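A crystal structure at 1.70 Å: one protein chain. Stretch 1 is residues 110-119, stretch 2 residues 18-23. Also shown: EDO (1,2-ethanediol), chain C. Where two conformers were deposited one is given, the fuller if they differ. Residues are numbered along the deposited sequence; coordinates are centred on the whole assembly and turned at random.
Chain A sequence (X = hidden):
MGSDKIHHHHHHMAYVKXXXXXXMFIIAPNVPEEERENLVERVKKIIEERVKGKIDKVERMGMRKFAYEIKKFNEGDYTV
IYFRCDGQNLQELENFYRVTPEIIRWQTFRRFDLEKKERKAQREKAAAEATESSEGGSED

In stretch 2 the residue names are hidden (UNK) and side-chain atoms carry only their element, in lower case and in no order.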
# COMPACT_ATOMS: atom_id res chain seq x y z
N ARG A 110 4.44 5.54 -8.34
CA ARG A 110 5.61 4.94 -9.00
C ARG A 110 6.91 5.56 -8.49
O ARG A 110 7.07 6.79 -8.41
CB ARG A 110 5.54 5.07 -10.50
CG ARG A 110 6.63 4.27 -11.20
CD ARG A 110 6.35 4.16 -12.67
NE ARG A 110 7.53 3.79 -13.43
CZ ARG A 110 7.63 3.95 -14.73
NH1 ARG A 110 6.65 4.49 -15.43
NH2 ARG A 110 8.77 3.63 -15.35
N ARG A 111 7.82 4.68 -8.08
CA ARG A 111 9.07 5.11 -7.48
C ARG A 111 10.17 5.17 -8.53
O ARG A 111 11.07 4.32 -8.58
CB ARG A 111 9.45 4.18 -6.34
CG ARG A 111 8.52 4.35 -5.09
CD ARG A 111 8.70 5.69 -4.36
NE ARG A 111 10.07 5.87 -3.91
CZ ARG A 111 10.56 5.55 -2.70
NH1 ARG A 111 9.77 5.13 -1.71
NH2 ARG A 111 11.84 5.74 -2.45
N PHE A 112 10.12 6.22 -9.36
CA PHE A 112 11.14 6.45 -10.35
C PHE A 112 12.55 6.50 -9.74
O PHE A 112 13.51 6.12 -10.37
CB PHE A 112 10.87 7.73 -11.16
CG PHE A 112 9.60 7.68 -11.99
CD1 PHE A 112 9.62 7.17 -13.29
CD2 PHE A 112 8.41 8.17 -11.46
CE1 PHE A 112 8.43 7.10 -14.02
CE2 PHE A 112 7.22 8.14 -12.20
CZ PHE A 112 7.24 7.59 -13.49
N ASP A 113 12.67 7.06 -8.54
CA ASP A 113 13.96 7.16 -7.88
C ASP A 113 14.58 5.77 -7.63
O ASP A 113 15.77 5.58 -7.80
CB ASP A 113 13.79 7.94 -6.56
CG ASP A 113 12.92 7.25 -5.56
OD1 ASP A 113 11.74 6.92 -5.83
OD2 ASP A 113 13.39 6.90 -4.44
N LEU A 114 13.73 4.82 -7.22
CA LEU A 114 14.19 3.43 -6.99
C LEU A 114 14.56 2.71 -8.29
O LEU A 114 15.51 1.94 -8.34
CB LEU A 114 13.16 2.66 -6.17
CG LEU A 114 12.94 3.20 -4.79
CD1 LEU A 114 11.94 2.34 -4.06
CD2 LEU A 114 14.18 3.33 -4.02
N GLU A 115 13.80 2.95 -9.35
CA GLU A 115 14.17 2.41 -10.68
C GLU A 115 15.51 2.93 -11.13
O GLU A 115 16.38 2.17 -11.55
CB GLU A 115 13.04 2.65 -11.71
CG GLU A 115 11.69 2.06 -11.33
CD GLU A 115 10.59 2.43 -12.32
OE1 GLU A 115 10.92 2.94 -13.40
OE2 GLU A 115 9.41 2.23 -12.02
N LYS A 116 15.75 4.23 -10.95
CA LYS A 116 17.02 4.84 -11.32
C LYS A 116 18.16 4.23 -10.53
O LYS A 116 19.22 3.87 -11.09
CB LYS A 116 16.98 6.34 -11.08
CG LYS A 116 18.22 7.07 -11.55
CD LYS A 116 18.03 8.57 -11.60
CE LYS A 116 17.53 9.08 -10.27
NZ LYS A 116 17.74 10.55 -10.14
N LYS A 117 17.91 4.05 -9.23
CA LYS A 117 18.91 3.49 -8.30
C LYS A 117 19.32 2.10 -8.72
O LYS A 117 20.51 1.77 -8.72
CB LYS A 117 18.35 3.43 -6.88
CG LYS A 117 19.21 2.68 -5.88
CD LYS A 117 18.66 2.89 -4.48
CE LYS A 117 18.66 1.59 -3.64
NZ LYS A 117 17.54 1.65 -2.59
N GLU A 118 18.35 1.29 -9.11
CA GLU A 118 18.61 -0.09 -9.53
C GLU A 118 19.43 -0.12 -10.79
O GLU A 118 20.36 -0.91 -10.90
CB GLU A 118 17.31 -0.88 -9.72
CG GLU A 118 16.72 -1.32 -8.39
CD GLU A 118 15.62 -2.37 -8.48
OE1 GLU A 118 15.45 -3.01 -9.55
OE2 GLU A 118 14.91 -2.56 -7.45
N ARG A 119 19.07 0.72 -11.76
CA ARG A 119 19.88 0.81 -12.98
C ARG A 119 21.32 1.18 -12.66
O ARG A 119 22.26 0.68 -13.29
CB ARG A 119 19.30 1.84 -13.92
CG ARG A 119 18.06 1.39 -14.59
CD ARG A 119 17.68 2.26 -15.74
NE ARG A 119 17.25 3.59 -15.33
CZ ARG A 119 16.00 3.88 -14.91
NH1 ARG A 119 15.05 2.96 -14.84
NH2 ARG A 119 15.71 5.10 -14.56
N UNK A 18 10.62 -4.11 -15.21
CA UNK A 18 9.45 -3.85 -14.39
C UNK A 18 9.59 -2.53 -13.58
O UNK A 18 10.69 -2.00 -13.28
o UNK A 18 12.01 -6.40 -12.02
o UNK A 18 10.71 -4.65 -11.57
c UNK A 18 8.95 -5.05 -13.56
c UNK A 18 9.95 -6.15 -13.20
c UNK A 18 10.97 -5.71 -12.19
N UNK A 19 8.44 -2.02 -13.27
CA UNK A 19 8.31 -0.71 -12.67
C UNK A 19 8.15 -0.94 -11.21
O UNK A 19 7.58 -1.96 -10.81
n UNK A 19 5.37 1.90 -18.87
c UNK A 19 7.20 0.23 -14.79
n UNK A 19 6.09 1.14 -16.81
c UNK A 19 5.14 1.68 -17.58
n UNK A 19 3.98 2.02 -17.06
c UNK A 19 5.94 0.88 -15.37
c UNK A 19 7.08 -0.04 -13.27
N UNK A 20 8.60 0.03 -10.40
CA UNK A 20 8.58 -0.11 -8.95
C UNK A 20 7.57 0.86 -8.37
O UNK A 20 7.59 2.04 -8.71
c UNK A 20 12.51 -0.32 -8.59
c UNK A 20 11.09 -0.74 -8.92
c UNK A 20 10.02 0.18 -8.34
c UNK A 20 10.03 0.09 -6.82
N UNK A 21 6.71 0.37 -7.48
CA UNK A 21 5.68 1.17 -6.82
C UNK A 21 5.70 1.10 -5.33
O UNK A 21 6.21 0.13 -4.78
c UNK A 21 3.52 2.00 -9.23
c UNK A 21 4.37 0.08 -11.05
c UNK A 21 4.54 -0.11 -9.68
o UNK A 21 3.63 1.47 -12.87
c UNK A 21 4.32 0.64 -7.28
c UNK A 21 3.79 1.24 -11.50
c UNK A 21 4.12 0.86 -8.75
c UNK A 21 3.37 2.20 -10.58
N UNK A 22 5.24 2.18 -4.69
CA UNK A 22 4.86 2.14 -3.27
C UNK A 22 3.38 2.37 -3.17
O UNK A 22 2.81 3.17 -3.90
c UNK A 22 5.65 3.11 -2.42
c UNK A 22 5.95 5.52 -1.75
o UNK A 22 7.10 5.32 -1.27
c UNK A 22 5.32 4.54 -2.70
o UNK A 22 5.26 6.51 -1.50
N UNK A 23 2.76 1.67 -2.22
CA UNK A 23 1.37 1.96 -1.86
C UNK A 23 1.25 1.99 -0.38
O UNK A 23 1.56 1.00 0.29
c UNK A 23 0.40 0.90 -2.43
o UNK A 23 -0.95 1.36 -2.31
C1 EDO C . 9.31 9.89 -5.81
O1 EDO C . 9.64 8.82 -4.94
C2 EDO C . 8.81 9.38 -7.18
O2 EDO C . 9.88 8.82 -7.98

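Position 18 carries three side-chain carbons in an unbranched chain, the third bonded to two oxygens. Its CA-to-CB bond points away from stretch 1, and although the end swings back, a carboxylate oxygen comes no nearer than 5.4 Å, to Glu118 OE1. A carboxylate carbon two bonds beyond CB identifies Glu18.

Position 19 has three carbons, a nitrogen, then a carbon carrying two more nitrogens: a guanidinium on a fully extended tail, its last three chi angles all close to 180°. The planar group lies flat on that of Arg110, with centres 4.4 Å apart and planes at 3°. This is Arg19. Its NE is 3.7 Å from Arg110 NH1, a proximity of like charges, and its CD is 3.6 Å from Arg110 CZ, over one face of that guanidinium.

At position 20 there are four carbons and no heteroatom, forked at the first, with one arm two carbons long. The last carbon of the long arm lies 3.9 Å from Leu114 CB and 3.7 Å from Glu115 CG, packed against the helix. That branching defines Ile20. The backbone is held as well: Ile20 N donates to Glu115 OE2 (2.8 Å, 163°), and Arg111 N donates to Ile20 O (2.7 Å, 165°).

Position 21 shows one carbon leading to a six-carbon ring that bears one oxygen. One ring face lies against Arg110 CG, and a ring carbon is 3.6 Å from Arg110 CB. This is Tyr21. The two residues form an antiparallel, non-hydrogen-bonded bridge pair, CA to CA 4.4 Å, with both side chains on the same face of the sheet.

Position 22 again has three carbons, the third with two oxygens. One oxygen meets Arg111 NH1 at 2.7 Å, near the guanidinium plane, in a salt bridge with an N-H...acceptor angle of 149°. The residue is Glu22, modelled in two conformers.

Position 23 has one carbon and one oxygen, a short hydroxyl side chain: Ser23. Its CB is 8.5 Å from Arg110 N, making no contact.

The contact combines a short strand pairing with the start of a helix. Arg110 pairs with Tyr21, and the helix beginning at Phe112 runs at 139° to the strand. Glu115 links these elements: its OE2 accepts from Ile20 N and also from Arg110 NE (2.8 Å), while Arg110 NH2 reaches Glu115 OE1 (3.0 Å). Arg111 similarly joins Glu22 to Asp113, its NE lying 2.8 Å from Asp113 OD1. Ile20, with 128 Å² covered, supplies the largest share of the 526 Å² buried.

Stretch 2, residues 18-23: ERIYES
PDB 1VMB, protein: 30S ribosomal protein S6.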